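Long-range contacts in CurD (Moorea producens 3L, PDB 5KP7), which probably carries out a hydroxymethylglutaryl-CoA synthase-type condensation, and binds a 4'-phosphopantetheine group in its pocket: residues G38-E43 with Y384-E389; A67-Y72 with T167-F172; Q209-C214 with S360-P365. The protein carries 3 engineered substitutions. One frame throughout, in Å; residues are numbered along the deposited sequence.

Interaction 1: G38-E43 with Y384-E389; sequences GAAQLE and YSLSME
Ser385 and Glu43 are joined by a side-chain hydrogen bond: OG, swung opposite the backbone N (chi1 -176°), donates to Glu43 OE2 at 2.8 Å, arriving from above the carboxylate plane. Gln41 CG sits between the backbone N and the carbonyl carbon (chi1 58°), and the chain bends at chi2, which carries the amide over Ser385 and gives a weak bond from NE2 to the same OE2, 3.4 Å away. A water, held by Glu43 N, donates to Ser385 OG and to Leu386 O, so the hydroxyl gives one bond to Glu43 and receives another from the water. On the face of the sheet opposite Gln41 and Ser385, Ala40 CB rests 4.2 Å from Tyr384 CB and equally near Leu386 CG. The Tyr384 hydroxyl bonds to Glu390, in the helix that follows. Farther along, Leu42 puts CD1 over Leu386 O (3.7 Å) and CD2 beside Met388 SD. Between the backbones, Tyr384 N bonds to Ala39 O, Gln41 N to Tyr384 O and Leu386 N to Gln41 O. This is parallel beta pairing: 384-385 is an outer strand of a small three-stranded sheet with 40-43 in the middle and 65-67 on its far edge, and Ser387 then N-caps helix 388-397.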
ATOM      1  N   GLY A  38       9.128   3.139 -10.335  1.00 23.75           N
ATOM      2  CA  GLY A  38      10.236   4.078 -10.177  1.00 24.36           C
ATOM      3  C   GLY A  38      11.408   3.769 -11.070  1.00 25.73           C
ATOM      4  O   GLY A  38      11.425   2.752 -11.786  1.00 26.14           O
ATOM      5  N   ALA A  39      12.388   4.668 -11.051  1.00 26.22           N
ATOM      6  CA  ALA A  39      13.595   4.518 -11.858  1.00 27.53           C
ATOM      7  C   ALA A  39      14.793   3.988 -11.058  1.00 28.21           C
ATOM      8  O   ALA A  39      15.816   3.580 -11.637  1.00 29.08           O
ATOM      9  CB  ALA A  39      13.941   5.855 -12.490  1.00 28.39           C
ATOM     10  N   ALA A  40      14.678   4.040  -9.732  1.00 27.46           N
ATOM     11  CA  ALA A  40      15.769   3.694  -8.852  1.00 27.76           C
ATOM     12  C   ALA A  40      15.197   3.067  -7.599  1.00 27.28           C
ATOM     13  O   ALA A  40      14.044   3.330  -7.221  1.00 26.37           O
ATOM     14  CB  ALA A  40      16.563   4.934  -8.493  1.00 27.76           C
ATOM     15  N   GLN A  41      16.008   2.237  -6.956  1.00 28.34           N
ATOM     16  CA  GLN A  41      15.604   1.592  -5.719  1.00 28.44           C
ATOM     17  C   GLN A  41      16.793   1.448  -4.773  1.00 29.19           C
ATOM     18  O   GLN A  41      17.930   1.469  -5.210  1.00 29.69           O
ATOM     19  CB  GLN A  41      14.974   0.231  -6.025  1.00 29.41           C
ATOM     20  CG  GLN A  41      15.845  -0.764  -6.784  1.00 30.96           C
ATOM     21  CD  GLN A  41      16.798  -1.586  -5.913  1.00 32.99           C
ATOM     22  OE1 GLN A  41      16.709  -1.564  -4.674  1.00 33.79           O
ATOM     23  NE2 GLN A  41      17.702  -2.314  -6.540  1.00 34.67           N
ATOM     24  N   LEU A  42      16.496   1.327  -3.482  1.00 29.22           N
ATOM     25  CA  LEU A  42      17.484   1.057  -2.435  1.00 30.82           C
ATOM     26  C   LEU A  42      17.205  -0.306  -1.829  1.00 32.04           C
ATOM     27  O   LEU A  42      16.087  -0.579  -1.356  1.00 30.84           O
ATOM     28  CB  LEU A  42      17.388   2.071  -1.311  1.00 30.64           C
ATOM     29  CG  LEU A  42      18.386   1.887  -0.159  1.00 31.88           C
ATOM     30  CD1 LEU A  42      19.797   2.143  -0.656  1.00 32.98           C
ATOM     31  CD2 LEU A  42      18.012   2.821   0.980  1.00 31.80           C
ATOM     32  N   GLU A  43      18.250  -1.116  -1.775  1.00 34.27           N
ATOM     33  CA  GLU A  43      18.194  -2.439  -1.140  1.00 36.69           C
ATOM     34  C   GLU A  43      18.261  -2.241   0.362  1.00 36.27           C
ATOM     35  O   GLU A  43      19.167  -1.598   0.850  1.00 35.82           O
ATOM     36  CB  GLU A  43      19.329  -3.316  -1.675  1.00 40.54           C
ATOM     37  CG  GLU A  43      19.076  -3.727  -3.130  1.00 42.84           C
ATOM     38  CD  GLU A  43      20.300  -4.208  -3.887  1.00 46.88           C
ATOM     39  OE1 GLU A  43      21.262  -4.709  -3.272  1.00 51.22           O
ATOM     40  OE2 GLU A  43      20.288  -4.101  -5.142  1.00 50.62           O
ATOM     41  N   TYR A 384      17.723   1.333 -11.429  1.00 30.30           N
ATOM     42  CA  TYR A 384      19.058   1.621 -10.888  1.00 31.25           C
ATOM     43  C   TYR A 384      19.122   1.251  -9.419  1.00 30.98           C
ATOM     44  O   TYR A 384      18.231   1.583  -8.654  1.00 29.64           O
ATOM     45  CB  TYR A 384      19.365   3.105 -11.051  1.00 31.75           C
ATOM     46  CG  TYR A 384      20.792   3.499 -10.753  1.00 32.76           C
ATOM     47  CD1 TYR A 384      21.160   3.902  -9.472  1.00 32.71           C
ATOM     48  CD2 TYR A 384      21.755   3.502 -11.749  1.00 34.01           C
ATOM     49  CE1 TYR A 384      22.458   4.288  -9.189  1.00 34.06           C
ATOM     50  CE2 TYR A 384      23.060   3.887 -11.472  1.00 34.69           C
ATOM     51  CZ  TYR A 384      23.400   4.275 -10.186  1.00 34.58           C
ATOM     52  OH  TYR A 384      24.707   4.666  -9.886  1.00 36.24           O
ATOM     53  N   SER A 385      20.164   0.518  -9.035  1.00 32.09           N
ATOM     54  CA  SER A 385      20.326   0.121  -7.634  1.00 32.48           C
ATOM     55  C   SER A 385      21.212   1.143  -6.929  1.00 32.69           C
ATOM     56  O   SER A 385      22.425   1.169  -7.192  1.00 33.90           O
ATOM     57  CB  SER A 385      20.971  -1.268  -7.541  1.00 33.80           C
ATOM     58  OG  SER A 385      21.023  -1.658  -6.179  1.00 34.37           O
ATOM     59  N   LEU A 386      20.632   1.950  -6.039  1.00 32.40           N
ATOM     60  CA  LEU A 386      21.363   3.028  -5.351  1.00 32.94           C
ATOM     61  C   LEU A 386      22.349   2.506  -4.305  1.00 34.26           C
ATOM     62  O   LEU A 386      22.038   1.576  -3.578  1.00 33.33           O
ATOM     63  CB  LEU A 386      20.405   3.944  -4.602  1.00 32.06           C
ATOM     64  CG  LEU A 386      19.412   4.745  -5.452  1.00 31.04           C
ATOM     65  CD1 LEU A 386      18.328   5.317  -4.566  1.00 30.16           C
ATOM     66  CD2 LEU A 386      20.122   5.854  -6.214  1.00 31.52           C
ATOM     67  N   SER A 387      23.514   3.143  -4.222  1.00 36.23           N
ATOM     68  CA  SER A 387      24.386   2.966  -3.061  1.00 37.77           C
ATOM     69  C   SER A 387      23.813   3.792  -1.922  1.00 38.43           C
ATOM     70  O   SER A 387      22.968   4.695  -2.110  1.00 35.64           O
ATOM     71  CB  SER A 387      25.806   3.430  -3.359  1.00 38.81           C
ATOM     72  OG  SER A 387      25.853   4.829  -3.545  1.00 38.56           O
ATOM     73  N   MET A 388      24.285   3.506  -0.719  1.00 39.65           N
ATOM     74  CA  MET A 388      23.833   4.282   0.433  1.00 40.86           C
ATOM     75  C   MET A 388      24.305   5.754   0.329  1.00 40.46           C
ATOM     76  O   MET A 388      23.591   6.677   0.753  1.00 40.04           O
ATOM     77  CB  MET A 388      24.319   3.595   1.719  1.00 43.10           C
ATOM     78  CG  MET A 388      23.506   3.918   2.936  1.00 44.15           C
ATOM     79  SD  MET A 388      21.742   3.569   2.859  1.00 45.10           S
ATOM     80  CE  MET A 388      21.223   4.718   4.122  1.00 44.18           C
ATOM     81  N   GLU A 389      25.477   5.966  -0.263  1.00 41.18           N
ATOM     82  CA  GLU A 389      25.994   7.303  -0.537  1.00 42.33           C
ATOM     83  C   GLU A 389      25.085   8.096  -1.493  1.00 39.46           C
ATOM     84  O   GLU A 389      24.788   9.269  -1.251  1.00 38.07           O
ATOM     85  CB  GLU A 389      27.402   7.213  -1.125  1.00 45.93           C
ATOM     86  CG  GLU A 389      28.065   8.550  -1.406  1.00 49.36           C
ATOM     87  CD  GLU A 389      29.535   8.421  -1.784  1.00 53.96           C
ATOM     88  OE1 GLU A 389      30.272   7.657  -1.114  1.00 57.92           O
ATOM     89  OE2 GLU A 389      29.967   9.102  -2.747  1.00 57.44           O
TER
HETATM   90  O   HOH W   1      20.443  -0.608  -3.569  1.00 34.25           O

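Interaction 2: A67-Y72 with T167-F172; sequences AVSLPY and TDISRF
Ser69 and Ile169 press together more tightly than usual: Ser69 CB lies 3.2 Å from Ile169 CG2, shorter than normal van der Waals contact. The isoleucine straddles the serine. Its CG2 branch meets CB, while the other branch runs extended through CG1 (chi2 177°) to bring CD1 within 3.2 Å of Ser69 OG. The serine oxygen donates to Leu70 O at 3.2 Å, tilted out of the carbonyl plane, so its proton is used within its own segment and the methyl has an oxygen for a neighbour. Tyr78 of helix 75-89 touches both side chains, closing this packed part. An alanine in place of Ile169 would lose both branches, and a gap would probably open beside Ser69 CB and OG, toward the strand end.

The other side of the contact is looser and bridged by waters. Arg171 bends at chi3 to bring NH1 back over the loop, where it gives Leu70 O a weak bond of 3.2 Å, with the carbonyl oxygen at the guanidinium edge. A water lies in that plane, accepting from NH1 and donating to Ser69 O at 2.9 Å. The stronger hold on this guanidinium is Glu73 O, bonded to NH2. Two further waters bridge backbone to backbone: one accepts from Ser69 N and Ser170 N, the other donates to Ser69 O and, weakly, to Ser170 O.

No strand pairing is made here. The loop between strand 65-67 and helix 75-89 packs on the chain as it leaves strand 161-168 of the large mixed sheet, which in the thiolase-like fold forms the core.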
ATOM      1  N   ALA A  67      11.420   1.549  -3.755  1.00 25.25           N
ATOM      2  CA  ALA A  67      11.615   2.516  -4.847  1.00 25.08           C
ATOM      3  C   ALA A  67      11.851   3.883  -4.272  1.00 24.95           C
ATOM      4  O   ALA A  67      11.290   4.218  -3.234  1.00 24.18           O
ATOM      5  CB  ALA A  67      10.401   2.532  -5.752  1.00 24.51           C
ATOM      6  N   VAL A  68      12.619   4.730  -4.988  1.00 25.86           N
ATOM      7  CA  VAL A  68      12.929   6.082  -4.484  1.00 26.37           C
ATOM      8  C   VAL A  68      12.772   7.072  -5.646  1.00 26.05           C
ATOM      9  O   VAL A  68      13.394   6.866  -6.670  1.00 26.39           O
ATOM     10  CB  VAL A  68      14.362   6.155  -3.942  1.00 28.06           C
ATOM     11  CG1 VAL A  68      14.651   7.521  -3.348  1.00 28.62           C
ATOM     12  CG2 VAL A  68      14.565   5.084  -2.872  1.00 28.01           C
ATOM     13  N   SER A  69      11.915   8.061  -5.467  1.00 26.26           N
ATOM     14  CA  SER A  69      11.712   9.117  -6.505  1.00 26.07           C
ATOM     15  C   SER A  69      12.950  10.018  -6.584  1.00 27.15           C
ATOM     16  O   SER A  69      13.430  10.521  -5.535  1.00 27.18           O
ATOM     17  CB  SER A  69      10.550   9.971  -6.116  1.00 25.96           C
ATOM     18  OG  SER A  69      10.222  10.969  -7.082  1.00 26.79           O
ATOM     19  N   LEU A  70      13.405  10.295  -7.812  1.00 26.15           N
ATOM     20  CA  LEU A  70      14.453  11.305  -8.038  1.00 26.18           C
ATOM     21  C   LEU A  70      13.881  12.711  -7.902  1.00 24.78           C
ATOM     22  O   LEU A  70      12.679  12.901  -7.958  1.00 23.31           O
ATOM     23  CB  LEU A  70      15.064  11.118  -9.430  1.00 27.26           C
ATOM     24  CG  LEU A  70      16.063   9.988  -9.679  1.00 28.94           C
ATOM     25  CD1 LEU A  70      17.407  10.367  -9.061  1.00 29.69           C
ATOM     26  CD2 LEU A  70      15.622   8.661  -9.134  1.00 28.96           C
ATOM     27  N   PRO A  71      14.754  13.735  -7.742  1.00 24.32           N
ATOM     28  CA  PRO A  71      14.242  15.127  -7.646  1.00 23.85           C
ATOM     29  C   PRO A  71      13.503  15.613  -8.894  1.00 23.02           C
ATOM     30  O   PRO A  71      12.583  16.426  -8.795  1.00 22.44           O
ATOM     31  CB  PRO A  71      15.501  15.951  -7.320  1.00 24.72           C
ATOM     32  CG  PRO A  71      16.399  14.968  -6.658  1.00 25.43           C
ATOM     33  CD  PRO A  71      16.189  13.647  -7.369  1.00 25.46           C
ATOM     34  N   TYR A  72      13.820  14.997 -10.036  1.00 22.64           N
ATOM     35  CA  TYR A  72      13.161  15.295 -11.284  1.00 22.62           C
ATOM     36  C   TYR A  72      12.016  14.333 -11.567  1.00 21.81           C
ATOM     37  O   TYR A  72      11.673  14.075 -12.728  1.00 21.49           O
ATOM     38  CB  TYR A  72      14.195  15.360 -12.426  1.00 23.32           C
ATOM     39  CG  TYR A  72      15.156  14.197 -12.492  1.00 23.83           C
ATOM     40  CD1 TYR A  72      14.751  12.947 -12.991  1.00 23.83           C
ATOM     41  CD2 TYR A  72      16.470  14.307 -12.009  1.00 24.35           C
ATOM     42  CE1 TYR A  72      15.646  11.883 -13.050  1.00 24.66           C
ATOM     43  CE2 TYR A  72      17.345  13.239 -12.062  1.00 25.22           C
ATOM     44  CZ  TYR A  72      16.929  12.042 -12.581  1.00 25.30           C
ATOM     45  OH  TYR A  72      17.829  11.002 -12.638  1.00 26.66           O
ATOM     46  N   THR A 167      -1.133   7.308  -7.175  1.00 18.72           N
ATOM     47  CA  THR A 167       0.264   7.742  -7.272  1.00 18.87           C
ATOM     48  C   THR A 167       0.730   8.355  -5.978  1.00 19.10           C
ATOM     49  O   THR A 167       0.021   9.187  -5.397  1.00 18.82           O
ATOM     50  CB  THR A 167       0.473   8.732  -8.458  1.00 19.37           C
ATOM     51  OG1 THR A 167       1.838   9.086  -8.518  1.00 19.33           O
ATOM     52  CG2 THR A 167      -0.397   9.970  -8.321  1.00 19.20           C
ATOM     53  N   ASP A 168       1.890   7.933  -5.487  1.00 19.41           N
ATOM     54  CA  ASP A 168       2.440   8.469  -4.231  1.00 20.12           C
ATOM     55  C   ASP A 168       3.970   8.345  -4.223  1.00 21.26           C
ATOM     56  O   ASP A 168       4.522   7.394  -4.792  1.00 21.20           O
ATOM     57  CB  ASP A 168       1.826   7.779  -2.999  1.00 20.21           C
ATOM     58  CG  ASP A 168       0.480   8.391  -2.570  1.00 20.36           C
ATOM     59  OD1 ASP A 168       0.422   9.594  -2.277  1.00 19.82           O
ATOM     60  OD2 ASP A 168      -0.514   7.644  -2.513  1.00 21.40           O
ATOM     61  N   ILE A 169       4.625   9.333  -3.612  1.00 21.93           N
ATOM     62  CA  ILE A 169       6.066   9.315  -3.396  1.00 24.36           C
ATOM     63  C   ILE A 169       6.307   9.609  -1.940  1.00 25.34           C
ATOM     64  O   ILE A 169       5.454  10.161  -1.271  1.00 26.31           O
ATOM     65  CB  ILE A 169       6.754  10.356  -4.277  1.00 25.34           C
ATOM     66  CG1 ILE A 169       6.542   9.930  -5.730  1.00 26.05           C
ATOM     67  CG2 ILE A 169       8.227  10.525  -3.936  1.00 28.22           C
ATOM     68  CD1 ILE A 169       7.080  10.872  -6.693  1.00 29.05           C
ATOM     69  N   SER A 170       7.482   9.267  -1.455  1.00 27.33           N
ATOM     70  CA  SER A 170       7.866   9.577  -0.053  1.00 29.26           C
ATOM     71  C   SER A 170       9.047  10.523  -0.069  1.00 31.51           C
ATOM     72  O   SER A 170      10.188  10.084  -0.020  1.00 35.62           O
ATOM     73  CB  SER A 170       8.233   8.266   0.648  1.00 29.31           C
ATOM     74  OG  SER A 170       7.094   7.419   0.685  1.00 28.82           O
ATOM     75  N   ARG A 171       8.783  11.817  -0.172  1.00 33.14           N
ATOM     76  CA  ARG A 171       9.874  12.796  -0.314  1.00 35.28           C
ATOM     77  C   ARG A 171      10.321  13.343   1.030  1.00 37.85           C
ATOM     78  O   ARG A 171      10.092  14.510   1.355  1.00 39.81           O
ATOM     79  CB  ARG A 171       9.543  13.901  -1.329  1.00 35.17           C
ATOM     80  CG  ARG A 171      10.790  14.144  -2.181  1.00 36.15           C
ATOM     81  CD  ARG A 171      10.804  15.360  -2.974  1.00 35.33           C
ATOM     82  NE  ARG A 171       9.783  15.478  -3.999  1.00 32.71           N
ATOM     83  CZ  ARG A 171       9.869  15.044  -5.253  1.00 32.35           C
ATOM     84  NH1 ARG A 171      10.885  14.267  -5.691  1.00 31.47           N
ATOM     85  NH2 ARG A 171       8.865  15.360  -6.078  1.00 31.99           N
ATOM     86  N   PHE A 172      11.005  12.481   1.780  1.00 40.33           N
ATOM     87  CA  PHE A 172      11.653  12.846   3.038  1.00 43.62           C
ATOM     88  C   PHE A 172      12.786  13.845   2.845  1.00 43.20           C
ATOM     89  O   PHE A 172      13.604  13.674   1.934  1.00 45.43           O
ATOM     90  CB  PHE A 172      12.241  11.609   3.709  1.00 45.55           C
ATOM     91  CG  PHE A 172      11.237  10.530   3.959  1.00 47.63           C
ATOM     92  CD1 PHE A 172       9.995  10.836   4.527  1.00 48.05           C
ATOM     93  CD2 PHE A 172      11.516   9.205   3.603  1.00 49.00           C
ATOM     94  CE1 PHE A 172       9.051   9.845   4.746  1.00 48.81           C
ATOM     95  CE2 PHE A 172      10.574   8.209   3.847  1.00 49.12           C
ATOM     96  CZ  PHE A 172       9.348   8.537   4.423  1.00 48.58           C
TER
HETATM   97  O   HOH W   2      10.307   8.448  -2.802  1.00 29.69           O
HETATM   98  O   HOH W   3      13.510  13.341  -4.681  1.00 30.61           O
HETATM   99  O   HOH W   4      12.008  10.722  -2.824  1.00 37.65           O

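Interaction 3: Q209-C214 with S360-P365; sequences QIDVGC and SGVVTP
Gln209 pairs with Val362 through two backbone hydrogen bonds, N to Val362 O at 2.9 Å and Val362 N to Gln209 O at 2.8 Å. Its side chain has two conformers, so its amide contacts are doubtful. Ile210 is opposite Gly361 in a non-hydrogen-bonded pair with the CA atoms only 4.2 Å apart; a side chain on Gly361 would probably clash with Gln209 O. Asp211 N bonds to Ser360 O at 3.0 Å, and its side chain then turns toward the neighbouring strand: OD2 takes the Ser360 hydroxyl at 2.6 Å on its anti lone pair. Ser360 OG is set for this by sitting between its own N and carbonyl carbon (chi1 63°). Arg344 makes a salt bridge to the same OD2, and Tyr255 OH bonds to the hydroxyl, a polar cluster where the pairing ends. The chain then makes a type II turn from Asp211 to Cys214, and a water held by Ser360 N lies near Asp211 O and Cys214 O. Strands 208-219 and 355-363 thus pair antiparallel, as 29-36 and 195-202 do in the same sheet, an arrangement consistent with the duplicated thiolase-like fold.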
ATOM      1  N   GLN A 209     -12.714  -8.610 -13.358  1.00 26.48           N
ATOM      2  CA  GLN A 209     -14.159  -8.511 -13.421  0.50 27.02           C
ATOM      3  C   GLN A 209     -14.692  -8.343 -11.981  1.00 26.50           C
ATOM      4  O   GLN A 209     -14.599  -9.273 -11.201  1.00 26.23           O
ATOM      5  CB  GLN A 209     -14.699  -9.783 -14.116  0.50 28.32           C
ATOM      6  CG  GLN A 209     -14.200  -9.980 -15.569  0.50 29.07           C
ATOM      7  CD  GLN A 209     -12.988 -10.918 -15.786  0.50 29.68           C
ATOM      8  OE1 GLN A 209     -12.860 -11.973 -15.147  0.50 29.68           O
ATOM      9  NE2 GLN A 209     -12.130 -10.565 -16.782  0.50 29.98           N
ATOM     10  N   ILE A 210     -15.231  -7.170 -11.655  1.00 25.82           N
ATOM     11  CA  ILE A 210     -15.724  -6.863 -10.316  1.00 25.72           C
ATOM     12  C   ILE A 210     -16.979  -7.662  -9.938  1.00 26.33           C
ATOM     13  O   ILE A 210     -17.873  -7.846 -10.757  1.00 27.33           O
ATOM     14  CB  ILE A 210     -15.977  -5.319 -10.179  1.00 25.17           C
ATOM     15  CG1 ILE A 210     -14.643  -4.566 -10.084  1.00 24.79           C
ATOM     16  CG2 ILE A 210     -16.884  -4.964  -9.008  1.00 25.31           C
ATOM     17  CD1 ILE A 210     -13.911  -4.671  -8.754  1.00 24.65           C
ATOM     18  N   ASP A 211     -16.993  -8.187  -8.704  1.00 26.39           N
ATOM     19  CA  ASP A 211     -18.196  -8.747  -8.088  1.00 26.99           C
ATOM     20  C   ASP A 211     -19.084  -7.601  -7.620  1.00 26.83           C
ATOM     21  O   ASP A 211     -18.840  -7.009  -6.564  1.00 26.20           O
ATOM     22  CB  ASP A 211     -17.835  -9.669  -6.912  1.00 27.13           C
ATOM     23  CG  ASP A 211     -17.090 -10.948  -7.341  1.00 27.60           C
ATOM     24  OD1 ASP A 211     -17.428 -11.571  -8.388  1.00 28.58           O
ATOM     25  OD2 ASP A 211     -16.176 -11.382  -6.585  1.00 27.44           O
ATOM     26  N   VAL A 212     -20.092  -7.251  -8.420  1.00 27.60           N
ATOM     27  CA  VAL A 212     -20.854  -6.007  -8.219  1.00 27.70           C
ATOM     28  C   VAL A 212     -21.664  -6.079  -6.909  1.00 27.95           C
ATOM     29  O   VAL A 212     -22.352  -7.072  -6.642  1.00 28.61           O
ATOM     30  CB  VAL A 212     -21.771  -5.729  -9.439  1.00 28.57           C
ATOM     31  CG1 VAL A 212     -22.743  -4.574  -9.174  1.00 28.77           C
ATOM     32  CG2 VAL A 212     -20.921  -5.462 -10.681  1.00 28.63           C
ATOM     33  N   GLY A 213     -21.543  -5.030  -6.087  1.00 27.56           N
ATOM     34  CA  GLY A 213     -22.246  -4.963  -4.812  1.00 27.91           C
ATOM     35  C   GLY A 213     -21.680  -5.840  -3.699  1.00 28.06           C
ATOM     36  O   GLY A 213     -22.243  -5.879  -2.608  1.00 29.06           O
ATOM     37  N   CYS A 214     -20.568  -6.527  -3.944  1.00 27.50           N
ATOM     38  CA  CYS A 214     -19.935  -7.352  -2.934  1.00 27.35           C
ATOM     39  C   CYS A 214     -18.897  -6.467  -2.284  1.00 26.18           C
ATOM     40  O   CYS A 214     -17.719  -6.483  -2.669  1.00 25.30           O
ATOM     41  CB  CYS A 214     -19.340  -8.601  -3.570  1.00 27.68           C
ATOM     42  SG  CYS A 214     -20.621  -9.606  -4.386  1.00 29.19           S
ATOM     43  N   SER A 360     -14.173  -7.727  -4.077  1.00 23.20           N
ATOM     44  CA  SER A 360     -13.661  -8.929  -4.789  1.00 23.67           C
ATOM     45  C   SER A 360     -13.934  -8.899  -6.271  1.00 23.97           C
ATOM     46  O   SER A 360     -14.766  -8.122  -6.742  1.00 24.13           O
ATOM     47  CB  SER A 360     -14.246 -10.205  -4.158  1.00 24.36           C
ATOM     48  OG  SER A 360     -15.670 -10.255  -4.279  1.00 25.08           O
ATOM     49  N   GLY A 361     -13.204  -9.723  -7.007  1.00 23.96           N
ATOM     50  CA  GLY A 361     -13.461  -9.901  -8.423  1.00 24.38           C
ATOM     51  C   GLY A 361     -12.762 -11.129  -8.959  1.00 24.87           C
ATOM     52  O   GLY A 361     -12.115 -11.852  -8.194  1.00 24.89           O
ATOM     53  N   VAL A 362     -12.862 -11.316 -10.271  1.00 25.34           N
ATOM     54  CA  VAL A 362     -12.379 -12.516 -10.947  1.00 26.24           C
ATOM     55  C   VAL A 362     -11.403 -12.178 -12.062  1.00 26.32           C
ATOM     56  O   VAL A 362     -11.597 -11.194 -12.795  1.00 26.74           O
ATOM     57  CB  VAL A 362     -13.570 -13.318 -11.509  1.00 27.27           C
ATOM     58  CG1 VAL A 362     -13.124 -14.489 -12.391  1.00 28.10           C
ATOM     59  CG2 VAL A 362     -14.454 -13.799 -10.370  1.00 27.60           C
ATOM     60  N   VAL A 363     -10.363 -13.002 -12.178  1.00 26.53           N
ATOM     61  CA  VAL A 363      -9.382 -12.944 -13.247  1.00 26.76           C
ATOM     62  C   VAL A 363      -9.434 -14.276 -14.019  1.00 27.95           C
ATOM     63  O   VAL A 363      -9.421 -15.357 -13.407  1.00 27.86           O
ATOM     64  CB  VAL A 363      -7.980 -12.776 -12.652  1.00 26.32           C
ATOM     65  CG1 VAL A 363      -6.924 -12.761 -13.742  1.00 26.48           C
ATOM     66  CG2 VAL A 363      -7.927 -11.497 -11.837  1.00 25.51           C
ATOM     67  N   THR A 364      -9.488 -14.184 -15.347  1.00 28.81           N
ATOM     68  CA  THR A 364      -9.519 -15.363 -16.211  1.00 30.03           C
ATOM     69  C   THR A 364      -8.112 -15.669 -16.718  1.00 30.24           C
ATOM     70  O   THR A 364      -7.223 -14.824 -16.666  1.00 29.00           O
ATOM     71  CB  THR A 364     -10.419 -15.133 -17.448  1.00 30.91           C
ATOM     72  OG1 THR A 364      -9.877 -14.074 -18.237  1.00 31.33           O
ATOM     73  CG2 THR A 364     -11.819 -14.740 -17.038  1.00 31.08           C
ATOM     74  N   PRO A 365      -7.912 -16.878 -17.292  1.00 31.66           N
ATOM     75  CA  PRO A 365      -6.608 -17.156 -17.914  1.00 32.45           C
ATOM     76  C   PRO A 365      -6.237 -16.150 -18.996  1.00 32.85           C
ATOM     77  O   PRO A 365      -5.091 -15.779 -19.140  1.00 32.50           O
ATOM     78  CB  PRO A 365      -6.779 -18.566 -18.521  1.00 33.59           C
ATOM     79  CG  PRO A 365      -8.002 -19.143 -17.893  1.00 33.67           C
ATOM     80  CD  PRO A 365      -8.779 -18.071 -17.213  1.00 32.63           C
TER
HETATM   81  O   HOH W   5      -9.474 -11.487 -16.323  1.00 29.37           O
HETATM   82  O   HOH W   6     -16.572  -6.219  -5.141  1.00 24.10           O

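Interactions 1 and 2 are neighbours, their centres about 12 Å apart, and meet directly: Ala40 O lies 3.0 Å from Val68 N, probably a hydrogen bond, and Leu386 CD1 packs against Val68 CB. Along the chain, interaction 2 lies within the loop closed by interaction 1. Interaction 3 is on the far side of the chain's centre, about 36 Å from interaction 1 and about 32 Å from interaction 2 between centres, yet it shares with interaction 2 the large mixed sheet. The pantetheine pocket is closer to the first two: Leu42's side chain is about 12 Å from the bound 4'-phosphopantetheine, and that of Ile169 about 11 Å from the side chain of Asn320 of the pocket. Interaction 3 is away from it.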